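Local coordinates for LP1413 - SCCmec type IV-encoded DNA binding protein (Staphylococcus aureus, PDB 6BTC) that binds single-stranded DNA and is encoded by staphylococcal cassette chromosome elements, at residues A[27-32]-A[69-74]; A[52-57]-A[75-80]. All blocks are in the same frame, centred on the assembly; numbering follows the deposited sequence.

Interaction 1: A[27-32]-A[69-74]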
ATOM      1  N   THR A  27     -10.689  -5.037   4.080  1.00 24.76           N
ATOM      2  CA  THR A  27     -10.427  -4.483   2.759  1.00 26.55           C
ATOM      3  C   THR A  27      -9.934  -3.045   2.872  1.00 28.89           C
ATOM      4  O   THR A  27     -10.257  -2.335   3.822  1.00 32.22           O
ATOM      5  CB  THR A  27     -11.675  -4.527   1.872  1.00 26.67           C
ATOM      6  OG1 THR A  27     -12.663  -3.603   2.348  1.00 31.07           O
ATOM      7  CG2 THR A  27     -12.263  -5.922   1.837  1.00 28.91           C
ATOM      8  N   PHE A  28      -9.134  -2.621   1.895  1.00 27.44           N
ATOM      9  CA  PHE A  28      -8.567  -1.280   1.914  1.00 29.26           C
ATOM     10  C   PHE A  28      -8.069  -0.906   0.522  1.00 33.52           C
ATOM     11  O   PHE A  28      -7.796  -1.770  -0.320  1.00 29.94           O
ATOM     12  CB  PHE A  28      -7.429  -1.175   2.926  1.00 28.61           C
ATOM     13  CG  PHE A  28      -6.252  -2.057   2.606  1.00 34.13           C
ATOM     14  CD1 PHE A  28      -6.231  -3.375   3.022  1.00 29.30           C
ATOM     15  CD2 PHE A  28      -5.174  -1.568   1.885  1.00 31.79           C
ATOM     16  CE1 PHE A  28      -5.160  -4.199   2.734  1.00 29.54           C
ATOM     17  CE2 PHE A  28      -4.100  -2.385   1.586  1.00 35.05           C
ATOM     18  CZ  PHE A  28      -4.091  -3.702   2.010  1.00 32.67           C
ATOM     19  N   THR A  29      -7.969   0.402   0.299  1.00 28.65           N
ATOM     20  CA  THR A  29      -7.334   0.990  -0.875  1.00 32.14           C
ATOM     21  C   THR A  29      -6.074   1.746  -0.475  1.00 32.67           C
ATOM     22  O   THR A  29      -5.826   2.040   0.703  1.00 31.55           O
ATOM     23  CB  THR A  29      -8.262   1.965  -1.596  1.00 35.37           C
ATOM     24  OG1 THR A  29      -8.402   3.154  -0.805  1.00 36.03           O
ATOM     25  CG2 THR A  29      -9.617   1.350  -1.847  1.00 30.91           C
ATOM     26  N   TYR A  30      -5.275   2.076  -1.488  1.00 33.01           N
ATOM     27  CA  TYR A  30      -4.077   2.871  -1.249  1.00 33.15           C
ATOM     28  C   TYR A  30      -4.427   4.222  -0.629  1.00 32.59           C
ATOM     29  O   TYR A  30      -3.756   4.677   0.305  1.00 32.55           O
ATOM     30  CB  TYR A  30      -3.311   3.074  -2.556  1.00 35.43           C
ATOM     31  CG  TYR A  30      -2.230   4.116  -2.440  1.00 29.42           C
ATOM     32  CD1 TYR A  30      -1.071   3.850  -1.731  1.00 31.55           C
ATOM     33  CD2 TYR A  30      -2.377   5.372  -3.017  1.00 31.92           C
ATOM     34  CE1 TYR A  30      -0.078   4.789  -1.609  1.00 29.83           C
ATOM     35  CE2 TYR A  30      -1.386   6.328  -2.902  1.00 33.36           C
ATOM     36  CZ  TYR A  30      -0.242   6.030  -2.196  1.00 33.47           C
ATOM     37  OH  TYR A  30       0.749   6.963  -2.067  1.00 36.76           O
ATOM     38  N   GLY A  31      -5.465   4.884  -1.149  1.00 29.50           N
ATOM     39  CA  GLY A  31      -5.824   6.200  -0.656  1.00 36.35           C
ATOM     40  C   GLY A  31      -6.290   6.194   0.786  1.00 42.51           C
ATOM     41  O   GLY A  31      -6.070   7.160   1.516  1.00 42.42           O
ATOM     42  N   GLU A  32      -6.940   5.111   1.221  1.00 36.52           N
ATOM     43  CA  GLU A  32      -7.333   5.017   2.622  1.00 31.87           C
ATOM     44  C   GLU A  32      -6.113   4.960   3.526  1.00 39.60           C
ATOM     45  O   GLU A  32      -6.087   5.598   4.585  1.00 38.43           O
ATOM     46  CB  GLU A  32      -8.231   3.804   2.831  1.00 34.03           C
ATOM     47  CG  GLU A  32      -9.611   4.000   2.227  1.00 32.34           C
ATOM     48  CD  GLU A  32     -10.434   2.735   2.206  1.00 36.21           C
ATOM     49  OE1 GLU A  32      -9.901   1.661   2.576  1.00 34.98           O
ATOM     50  OE2 GLU A  32     -11.618   2.823   1.820  1.00 32.51           O
ATOM     51  N   GLY A  69     -11.533  -6.509  -5.911  1.00 31.87           N
ATOM     52  CA  GLY A  69     -12.478  -5.688  -6.650  1.00 28.22           C
ATOM     53  C   GLY A  69     -11.956  -4.266  -6.768  1.00 29.30           C
ATOM     54  O   GLY A  69     -10.750  -4.034  -6.768  1.00 31.35           O
ATOM     55  N   THR A  70     -12.889  -3.330  -6.850  1.00 32.28           N
ATOM     56  CA  THR A  70     -12.543  -1.921  -6.902  1.00 35.32           C
ATOM     57  C   THR A  70     -13.454  -1.154  -5.957  1.00 34.12           C
ATOM     58  O   THR A  70     -14.548  -1.609  -5.611  1.00 31.29           O
ATOM     59  CB  THR A  70     -12.685  -1.342  -8.314  1.00 37.23           C
ATOM     60  OG1 THR A  70     -14.063  -1.385  -8.692  1.00 40.52           O
ATOM     61  CG2 THR A  70     -11.864  -2.138  -9.315  1.00 37.58           C
ATOM     62  N   LYS A  71     -12.997   0.036  -5.568  1.00 36.25           N
ATOM     63  CA  LYS A  71     -13.755   0.917  -4.686  1.00 35.29           C
ATOM     64  C   LYS A  71     -13.401   2.351  -5.036  1.00 36.94           C
ATOM     65  O   LYS A  71     -12.241   2.749  -4.901  1.00 34.29           O
ATOM     66  CB  LYS A  71     -13.431   0.625  -3.224  1.00 29.83           C
ATOM     67  CG  LYS A  71     -14.288   1.350  -2.212  1.00 30.02           C
ATOM     68  CD  LYS A  71     -13.760   1.085  -0.801  1.00 36.12           C
ATOM     69  CE  LYS A  71     -14.644   1.712   0.263  1.00 40.16           C
ATOM     70  NZ  LYS A  71     -14.121   1.430   1.637  1.00 38.62           N
ATOM     71  N   ASN A  72     -14.388   3.121  -5.489  1.00 38.56           N
ATOM     72  CA  ASN A  72     -14.162   4.512  -5.875  1.00 45.36           C
ATOM     73  C   ASN A  72     -13.080   4.609  -6.951  1.00 43.39           C
ATOM     74  O   ASN A  72     -12.168   5.434  -6.878  1.00 48.45           O
ATOM     75  CB  ASN A  72     -13.793   5.353  -4.651  1.00 48.91           C
ATOM     76  CG  ASN A  72     -14.875   5.341  -3.591  1.00 49.09           C
ATOM     77  OD1 ASN A  72     -16.064   5.374  -3.907  1.00 48.72           O
ATOM     78  ND2 ASN A  72     -14.466   5.290  -2.323  1.00 44.87           N
ATOM     79  N   GLY A  73     -13.176   3.736  -7.952  1.00 44.25           N
ATOM     80  CA  GLY A  73     -12.245   3.748  -9.061  1.00 39.48           C
ATOM     81  C   GLY A  73     -10.846   3.275  -8.743  1.00 44.15           C
ATOM     82  O   GLY A  73      -9.992   3.281  -9.638  1.00 53.56           O
ATOM     83  N   SER A  74     -10.569   2.876  -7.508  1.00 41.37           N
ATOM     84  CA  SER A  74      -9.267   2.348  -7.136  1.00 41.29           C
ATOM     85  C   SER A  74      -9.362   0.844  -6.935  1.00 36.19           C
ATOM     86  O   SER A  74     -10.450   0.285  -6.772  1.00 35.89           O
ATOM     87  CB  SER A  74      -8.748   3.013  -5.856  1.00 44.25           C
ATOM     88  OG  SER A  74      -8.510   4.390  -6.062  1.00 55.93           O
TER
HETATM   89  O   HOH W   1     -12.015  -0.036   3.331  1.00 35.43           O
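A capping box at the start of helix 30-34 faces the tip of the hairpin made by strands 65-71 and 74-79. The hairpin holds the place of the wing in what looks like a winged-helix fold. E32 of the box meets K71 of the hairpin in a salt bridge, with K71 NZ 2.9 Å from E32 OE2. The ammonium uses the syn lone pair of OE2, which faces OE1's side. The lysine runs roughly perpendicular to the glutamate. The lysine chain is fully stretched, with CG anti to the backbone N (chi1 -172°), and this carries its nitrogen from the strand to the acid.

The other oxygen of the carboxylate belongs to the box. T29 N donates to E32 OE1 at 3.2 Å, from above the carboxylate plane. In return E32 N donates to T29 OG1, also at 3.2 Å. T29 chi1 (72°) sets OG1 between its own backbone N and carbonyl carbon, facing the amide of E32. Water 1 donates to E32 OE1 at 2.8 Å and to T27 O, and accepts a weak bond from K71 NZ. The carboxylate is thus gripped through both oxygens, and the lysine and the helix start would probably favour its charged form.

Nearer the backbones, beside the salt bridge, the contact is apolar. T29 CG2 packs on K71 CB at 4.1 Å, and T29 CB lies 4.4 Å from S74 CB. K71 and S74 are the ends of a type I' turn, closed by backbone bonds in both directions.

T27, T29 and K71 all touch L76 of strand 74-79, the middle strand of the sheet. Y30 turns to helix 6-21, where it packs on L11 and I15.

Interaction 2: A[52-57]-A[75-80]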
ATOM      1  N   ARG A  52       4.311   2.529  -7.040  1.00 35.86           N
ATOM      2  CA  ARG A  52       5.287   1.589  -6.505  1.00 36.03           C
ATOM      3  C   ARG A  52       4.624   0.601  -5.548  1.00 37.75           C
ATOM      4  O   ARG A  52       5.084  -0.541  -5.408  1.00 32.60           O
ATOM      5  CB  ARG A  52       6.422   2.339  -5.809  1.00 35.80           C
ATOM      6  CG  ARG A  52       7.502   1.415  -5.254  1.00 29.27           C
ATOM      7  CD  ARG A  52       8.512   2.139  -4.394  1.00 29.61           C
ATOM      8  NE  ARG A  52       9.474   1.191  -3.853  1.00 33.09           N
ATOM      9  CZ  ARG A  52      10.425   1.496  -2.980  1.00 38.30           C
ATOM     10  NH1 ARG A  52      10.554   2.744  -2.541  1.00 38.51           N
ATOM     11  NH2 ARG A  52      11.256   0.551  -2.553  1.00 35.26           N
ATOM     12  N   PHE A  53       3.538   1.017  -4.890  1.00 38.94           N
ATOM     13  CA  PHE A  53       2.822   0.141  -3.971  1.00 38.20           C
ATOM     14  C   PHE A  53       1.973  -0.864  -4.732  1.00 32.11           C
ATOM     15  O   PHE A  53       1.987  -2.055  -4.420  1.00 34.39           O
ATOM     16  CB  PHE A  53       1.942   0.968  -3.034  1.00 34.19           C
ATOM     17  CG  PHE A  53       1.026   0.146  -2.177  1.00 24.73           C
ATOM     18  CD1 PHE A  53       1.511  -0.555  -1.090  1.00 26.57           C
ATOM     19  CD2 PHE A  53      -0.327   0.093  -2.455  1.00 33.38           C
ATOM     20  CE1 PHE A  53       0.663  -1.296  -0.297  1.00 28.48           C
ATOM     21  CE2 PHE A  53      -1.176  -0.651  -1.674  1.00 31.45           C
ATOM     22  CZ  PHE A  53      -0.677  -1.344  -0.592  1.00 25.34           C
ATOM     23  N   ALA A  54       1.250  -0.389  -5.740  1.00 29.83           N
ATOM     24  CA  ALA A  54       0.384  -1.254  -6.522  1.00 32.60           C
ATOM     25  C   ALA A  54       1.155  -2.387  -7.188  1.00 41.64           C
ATOM     26  O   ALA A  54       0.590  -3.462  -7.416  1.00 42.49           O
ATOM     27  CB  ALA A  54      -0.348  -0.423  -7.570  1.00 32.30           C
ATOM     28  N   TYR A  55       2.439  -2.177  -7.498  1.00 39.61           N
ATOM     29  CA  TYR A  55       3.226  -3.199  -8.173  1.00 37.27           C
ATOM     30  C   TYR A  55       3.999  -4.062  -7.188  1.00 39.53           C
ATOM     31  O   TYR A  55       4.202  -5.258  -7.440  1.00 37.95           O
ATOM     32  CB  TYR A  55       4.158  -2.539  -9.210  1.00 40.40           C
ATOM     33  CG  TYR A  55       3.408  -2.205 -10.496  1.00 38.67           C
ATOM     34  CD1 TYR A  55       2.578  -1.099 -10.575  1.00 40.41           C
ATOM     35  CD2 TYR A  55       3.487  -3.034 -11.608  1.00 41.17           C
ATOM     36  CE1 TYR A  55       1.861  -0.816 -11.723  1.00 39.05           C
ATOM     37  CE2 TYR A  55       2.771  -2.759 -12.767  1.00 36.91           C
ATOM     38  CZ  TYR A  55       1.959  -1.651 -12.817  1.00 41.69           C
ATOM     39  OH  TYR A  55       1.245  -1.361 -13.965  1.00 44.82           O
ATOM     40  N   TRP A  56       4.398  -3.492  -6.054  1.00 30.88           N
ATOM     41  CA  TRP A  56       4.942  -4.298  -4.969  1.00 35.46           C
ATOM     42  C   TRP A  56       3.958  -5.380  -4.556  1.00 38.24           C
ATOM     43  O   TRP A  56       4.321  -6.550  -4.388  1.00 34.65           O
ATOM     44  CB  TRP A  56       5.251  -3.399  -3.781  1.00 34.88           C
ATOM     45  CG  TRP A  56       5.577  -4.128  -2.542  1.00 31.10           C
ATOM     46  CD1 TRP A  56       6.752  -4.744  -2.240  1.00 35.86           C
ATOM     47  CD2 TRP A  56       4.719  -4.321  -1.412  1.00 30.75           C
ATOM     48  NE1 TRP A  56       6.683  -5.311  -0.992  1.00 35.32           N
ATOM     49  CE2 TRP A  56       5.443  -5.061  -0.462  1.00 31.48           C
ATOM     50  CE3 TRP A  56       3.410  -3.934  -1.111  1.00 31.28           C
ATOM     51  CZ2 TRP A  56       4.904  -5.418   0.772  1.00 30.68           C
ATOM     52  CZ3 TRP A  56       2.883  -4.287   0.110  1.00 29.19           C
ATOM     53  CH2 TRP A  56       3.623  -5.024   1.033  1.00 30.72           C
ATOM     54  N   ILE A  57       2.697  -4.997  -4.398  1.00 34.22           N
ATOM     55  CA  ILE A  57       1.704  -5.884  -3.819  1.00 38.35           C
ATOM     56  C   ILE A  57       1.276  -6.922  -4.842  1.00 40.62           C
ATOM     57  O   ILE A  57       0.955  -8.060  -4.488  1.00 39.22           O
ATOM     58  CB  ILE A  57       0.526  -5.032  -3.298  1.00 36.41           C
ATOM     59  CG1 ILE A  57      -0.283  -5.774  -2.232  1.00 41.06           C
ATOM     60  CG2 ILE A  57      -0.358  -4.578  -4.436  1.00 37.57           C
ATOM     61  CD1 ILE A  57      -1.257  -4.859  -1.471  1.00 36.93           C
ATOM     62  N   LEU A  75      -8.208   0.191  -6.958  1.00 33.32           N
ATOM     63  CA  LEU A  75      -8.159  -1.224  -6.634  1.00 39.20           C
ATOM     64  C   LEU A  75      -8.488  -1.430  -5.160  1.00 38.24           C
ATOM     65  O   LEU A  75      -8.014  -0.689  -4.291  1.00 33.34           O
ATOM     66  CB  LEU A  75      -6.782  -1.800  -6.950  1.00 38.71           C
ATOM     67  CG  LEU A  75      -6.416  -1.946  -8.433  1.00 40.65           C
ATOM     68  CD1 LEU A  75      -4.997  -2.460  -8.547  1.00 47.97           C
ATOM     69  CD2 LEU A  75      -7.365  -2.877  -9.161  1.00 40.82           C
ATOM     70  N   LEU A  76      -9.317  -2.436  -4.885  1.00 31.80           N
ATOM     71  CA  LEU A  76      -9.648  -2.837  -3.522  1.00 28.29           C
ATOM     72  C   LEU A  76      -8.825  -4.065  -3.144  1.00 27.90           C
ATOM     73  O   LEU A  76      -8.922  -5.110  -3.798  1.00 28.26           O
ATOM     74  CB  LEU A  76     -11.138  -3.133  -3.389  1.00 24.68           C
ATOM     75  CG  LEU A  76     -11.641  -3.364  -1.957  1.00 26.91           C
ATOM     76  CD1 LEU A  76     -11.400  -2.138  -1.061  1.00 31.56           C
ATOM     77  CD2 LEU A  76     -13.112  -3.704  -1.973  1.00 26.89           C
ATOM     78  N   TYR A  77      -8.020  -3.935  -2.101  1.00 25.11           N
ATOM     79  CA  TYR A  77      -7.227  -5.034  -1.579  1.00 26.18           C
ATOM     80  C   TYR A  77      -7.882  -5.632  -0.337  1.00 29.74           C
ATOM     81  O   TYR A  77      -8.766  -5.036   0.286  1.00 25.11           O
ATOM     82  CB  TYR A  77      -5.812  -4.570  -1.236  1.00 30.12           C
ATOM     83  CG  TYR A  77      -5.087  -3.908  -2.389  1.00 36.70           C
ATOM     84  CD1 TYR A  77      -4.486  -4.666  -3.387  1.00 35.37           C
ATOM     85  CD2 TYR A  77      -4.991  -2.525  -2.469  1.00 36.37           C
ATOM     86  CE1 TYR A  77      -3.821  -4.065  -4.433  1.00 39.32           C
ATOM     87  CE2 TYR A  77      -4.328  -1.915  -3.515  1.00 37.17           C
ATOM     88  CZ  TYR A  77      -3.746  -2.687  -4.492  1.00 44.35           C
ATOM     89  OH  TYR A  77      -3.086  -2.082  -5.534  1.00 48.39           O
ATOM     90  N   GLN A  78      -7.434  -6.836   0.012  1.00 25.66           N
ATOM     91  CA  GLN A  78      -7.854  -7.498   1.234  1.00 25.51           C
ATOM     92  C   GLN A  78      -6.647  -8.152   1.874  1.00 24.57           C
ATOM     93  O   GLN A  78      -5.884  -8.846   1.195  1.00 27.13           O
ATOM     94  CB  GLN A  78      -8.932  -8.552   0.964  1.00 28.21           C
ATOM     95  CG  GLN A  78      -9.362  -9.298   2.219  1.00 26.92           C
ATOM     96  CD  GLN A  78     -10.517 -10.239   1.963  1.00 24.17           C
ATOM     97  OE1 GLN A  78     -10.526 -10.994   0.991  1.00 27.44           O
ATOM     98  NE2 GLN A  78     -11.509 -10.186   2.829  1.00 24.97           N
ATOM     99  N   LYS A  79      -6.449  -7.871   3.159  1.00 23.21           N
ATOM    100  CA  LYS A  79      -5.502  -8.616   3.972  1.00 25.03           C
ATOM    101  C   LYS A  79      -6.047 -10.022   4.224  1.00 31.66           C
ATOM    102  O   LYS A  79      -7.193 -10.187   4.650  1.00 28.38           O
ATOM    103  CB  LYS A  79      -5.273  -7.881   5.285  1.00 23.48           C
ATOM    104  CG  LYS A  79      -4.358  -8.560   6.277  1.00 27.79           C
ATOM    105  CD  LYS A  79      -2.906  -8.288   5.978  1.00 27.03           C
ATOM    106  CE  LYS A  79      -2.019  -9.068   6.907  1.00 24.26           C
ATOM    107  NZ  LYS A  79      -2.185  -8.638   8.315  1.00 32.35           N
ATOM    108  N   ILE A  80      -5.234 -11.038   3.947  1.00 28.55           N
ATOM    109  CA  ILE A  80      -5.662 -12.421   4.080  1.00 31.46           C
ATOM    110  C   ILE A  80      -4.772 -13.105   5.098  1.00 33.23           C
ATOM    111  O   ILE A  80      -3.757 -12.571   5.541  1.00 31.96           O
ATOM    112  CB  ILE A  80      -5.649 -13.185   2.741  1.00 30.58           C
ATOM    113  CG1 ILE A  80      -4.221 -13.321   2.205  1.00 31.65           C
ATOM    114  CG2 ILE A  80      -6.523 -12.465   1.722  1.00 29.80           C
ATOM    115  CD1 ILE A  80      -4.113 -14.235   0.995  1.00 32.06           C
TER
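I57 N donates to F53 O at 3.0 Å, a helical bond between two residues that both touch Y77. F53 and I57 lie one turn apart on helix 43-59. Y77 comes from strand 74-79, whose local axis runs at 47° to that of the helix.

Y77 CG sits beside its own backbone N, anti to the carbonyl carbon (chi1 -55°), and the ring reaches across to the helix. I57 covers one face of this ring. Its CD1 stands 4.0 Å from the ring centroid, close to the normal, in a CH-pi contact shifted toward the rim. Its other branch touches farther along the ring, with I57 CG2 3.5 Å from Y77 CE1.

F53 makes an offset edge-to-face pair with Y77. The edge of F53 is turned to the tyrosine face, with ring centroids 5.7 Å apart and planes at 81°. The nearest atoms are F53 CE2 and Y77 CE2, at 3.9 Å. The phenyl and phenol arms run past each other from opposite sides of the contact. At the end of the tyrosine, Y77 OH rests against A54, 3.7 Å from A54 CA and a similar distance from its methyl group.

The same helix residues reach into other parts of the core. F53 also packs on I15 and I16 of helix 6-21, and I57 on F65 of strand 65-71.

Between the two segments the grip on Y77 is apolar and aromatic. A methyl over one face and a ring edge nearly at right angles probably hold the tilt of the tyrosine by shape, without a polar bond across the contact.

The centres of the two interactions lie 9 Å apart, and both reach the same antiparallel sheet. Strand 74-79 is its middle strand, with 27-28 on one flank and 65-71 on the other. Probable backbone hydrogen bonds, F28 O to Y77 N and G69 O to L76 N, join the two sites. Along the chain their segments alternate: 27-32, 52-57, 69-74, 75-80. Interaction 1 ties the hairpin tip to the start of helix 30-34. Interaction 2 packs the next part of the hairpin on helix 43-59 in the core. Together they set the hairpin against both helices, consistent with a winged-helix-like fold.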